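Local coordinates for protein cyclase (Streptomyces sp. R1128, PDB 3TFZ) that probably directs the regiospecific cyclisation and aromatisation of a polyketide chain in the R1128 pathway, as an aromatase/cyclase with a helix-grip fold of the Bet v 1-like superfamily, at residues A15-V20 / A98-A103. Numbering follows the deposited sequence.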
loop_
_atom_site.group_PDB
_atom_site.type_symbol
_atom_site.label_atom_id
_atom_site.label_comp_id
_atom_site.label_asym_id
_atom_site.label_seq_id
_atom_site.Cartn_x
_atom_site.Cartn_y
_atom_site.Cartn_z
ATOM N N ALA A 15 7.101 13.306 6.365
ATOM C CA ALA A 15 8.505 13.593 6.817
ATOM C C ALA A 15 9.406 13.389 5.618
ATOM O O ALA A 15 9.073 12.565 4.730
ATOM C CB ALA A 15 8.960 12.630 7.964
ATOM N N PRO A 16 10.618 14.044 5.596
ATOM C CA PRO A 16 11.573 13.771 4.450
ATOM C C PRO A 16 12.139 12.321 4.447
ATOM O O PRO A 16 12.231 11.688 5.495
ATOM C CB PRO A 16 12.718 14.809 4.687
ATOM C CG PRO A 16 12.077 15.928 5.754
ATOM C CD PRO A 16 11.217 14.956 6.602
ATOM N N ALA A 17 12.597 11.836 3.304
ATOM C CA ALA A 17 12.898 10.409 3.100
ATOM C C ALA A 17 14.096 10.023 3.913
ATOM O O ALA A 17 14.144 8.947 4.414
ATOM C CB ALA A 17 13.058 10.109 1.592
ATOM N N ASP A 18 15.036 10.919 4.095
ATOM C CA ASP A 18 16.196 10.755 4.954
ATOM C C ASP A 18 15.831 10.576 6.440
ATOM O O ASP A 18 16.457 9.789 7.130
ATOM C CB ASP A 18 17.230 11.929 4.748
ATOM C CG ASP A 18 17.935 11.866 3.374
ATOM O OD1 ASP A 18 17.790 10.856 2.600
ATOM O OD2 ASP A 18 18.639 12.809 3.005
ATOM N N LEU A 19 14.824 11.294 6.940
ATOM C CA LEU A 19 14.430 11.078 8.299
ATOM C C LEU A 19 13.742 9.689 8.497
ATOM O O LEU A 19 13.937 8.947 9.531
ATOM C CB LEU A 19 13.583 12.241 8.724
ATOM C CG LEU A 19 13.129 12.210 10.195
ATOM C CD1 LEU A 19 14.429 12.150 11.074
ATOM C CD2 LEU A 19 12.419 13.495 10.383
ATOM N N VAL A 20 12.963 9.295 7.500
ATOM C CA VAL A 20 12.350 7.993 7.504
ATOM C C VAL A 20 13.409 6.904 7.451
ATOM O O VAL A 20 13.242 5.895 8.050
ATOM C CB VAL A 20 11.376 7.880 6.332
ATOM C CG1 VAL A 20 10.790 6.486 6.249
ATOM C CG2 VAL A 20 10.237 8.922 6.463
ATOM N N ALA A 98 11.467 3.350 0.867
ATOM C CA ALA A 98 11.096 4.706 1.140
ATOM C C ALA A 98 11.330 5.511 -0.137
ATOM O O ALA A 98 12.425 5.593 -0.538
ATOM C CB ALA A 98 11.994 5.256 2.235
ATOM N N PHE A 99 10.342 6.124 -0.763
ATOM C CA PHE A 99 10.533 6.921 -1.931
ATOM C C PHE A 99 10.309 8.411 -1.579
ATOM O O PHE A 99 9.408 8.739 -0.827
ATOM C CB PHE A 99 9.548 6.503 -2.977
ATOM C CG PHE A 99 9.676 5.030 -3.406
ATOM C CD1 PHE A 99 10.422 4.697 -4.495
ATOM C CD2 PHE A 99 8.894 4.030 -2.818
ATOM C CE1 PHE A 99 10.518 3.388 -4.879
ATOM C CE2 PHE A 99 8.958 2.807 -3.203
ATOM C CZ PHE A 99 9.787 2.460 -4.288
ATOM N N THR A 100 11.205 9.297 -2.042
ATOM C CA THR A 100 10.930 10.716 -2.093
ATOM C C THR A 100 9.669 10.997 -2.945
ATOM O O THR A 100 9.631 10.660 -4.196
ATOM C CB THR A 100 12.136 11.421 -2.753
ATOM O OG1 THR A 100 13.235 11.315 -1.841
ATOM C CG2 THR A 100 11.844 12.801 -2.952
ATOM N N LEU A 101 8.652 11.573 -2.292
ATOM C CA LEU A 101 7.451 12.017 -2.955
ATOM C C LEU A 101 7.644 13.526 -3.200
ATOM O O LEU A 101 7.573 14.022 -4.342
ATOM C CB LEU A 101 6.232 11.695 -2.070
ATOM C CG LEU A 101 4.822 12.118 -2.555
ATOM C CD1 LEU A 101 4.439 11.642 -3.988
ATOM C CD2 LEU A 101 3.827 11.598 -1.591
ATOM N N ASP A 102 7.944 14.280 -2.151
ATOM C CA ASP A 102 8.570 15.541 -2.380
ATOM C C ASP A 102 9.556 15.815 -1.239
ATOM O O ASP A 102 9.883 14.907 -0.471
ATOM C CB ASP A 102 7.490 16.614 -2.603
ATOM C CG ASP A 102 6.612 16.836 -1.372
ATOM O OD1 ASP A 102 5.372 17.041 -1.460
ATOM O OD2 ASP A 102 7.190 16.780 -0.284
ATOM N N ALA A 103 9.954 17.062 -1.076
ATOM C CA ALA A 103 10.891 17.503 -0.012
ATOM C C ALA A 103 10.380 17.193 1.411
ATOM O O ALA A 103 11.142 16.925 2.351
ATOM C CB ALA A 103 11.257 18.995 -0.168
HETATM O O HOH W 1 11.166 12.857 0.988
#
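Pro16 and Ala17, at the start of helix 17-25, lie against Thr100 and Ala103 of 98-103, on the connection from strand 89-100 to strand 105-116, with CA atoms 5.6 Å apart for Ala17 and Thr100 and 5.9 Å for Pro16 and Ala103. No direct hydrogen bond joins the two backbones; a water bridges them instead. It donates to Asp102 O at 2.8 Å and accepts a weak bond from Ala17 N, an amide in the first turn of the helix. Pro16, the N-cap residue, turns its own carbonyl into that turn, where Pro16 O receives Val20 N at 3.2 Å. Pro16 CB and CG rest on the carbonyl oxygen of Ala103, at 3.5 and 3.7 Å from Ala103 O, a van der Waals contact of ring methylenes with a carbonyl. The methyl of Ala17 points at the strand and meets the hydroxyl of Thr100, CB to OG1 3.6 Å. Thr100 sets OG1 beside its backbone N and anti to its carbonyl carbon (chi1 -68°), which brings the hydroxyl rather than CG2 to the alanine. One helical turn deeper, Val20 CG1 approaches Ala98 CB at 4.4 Å, a looser apolar contact; the contact thus goes from exposed Pro16, Thr100 and Ala103 to buried Ala17, Val20 and Ala98. Leu101 and Asp102 together stand opposite Arg105 in a classic beta bulge, and the Asp102 carboxylate also forms a salt bridge with the Arg105 side chain. Phe99, pointing away from helix 17-25, meets Phe99 of the second subunit, so 98-103 lies between this helix and the dimer partner. In this helix-grip fold the contact joins the short helix after strand 5-13 to the 89-100/105-116 connection; Thr106 of strand 105-116 touches Ala17, Val20 and Ala98, while Val20 also packs on Ala157 of the long C-terminal helix 131-164.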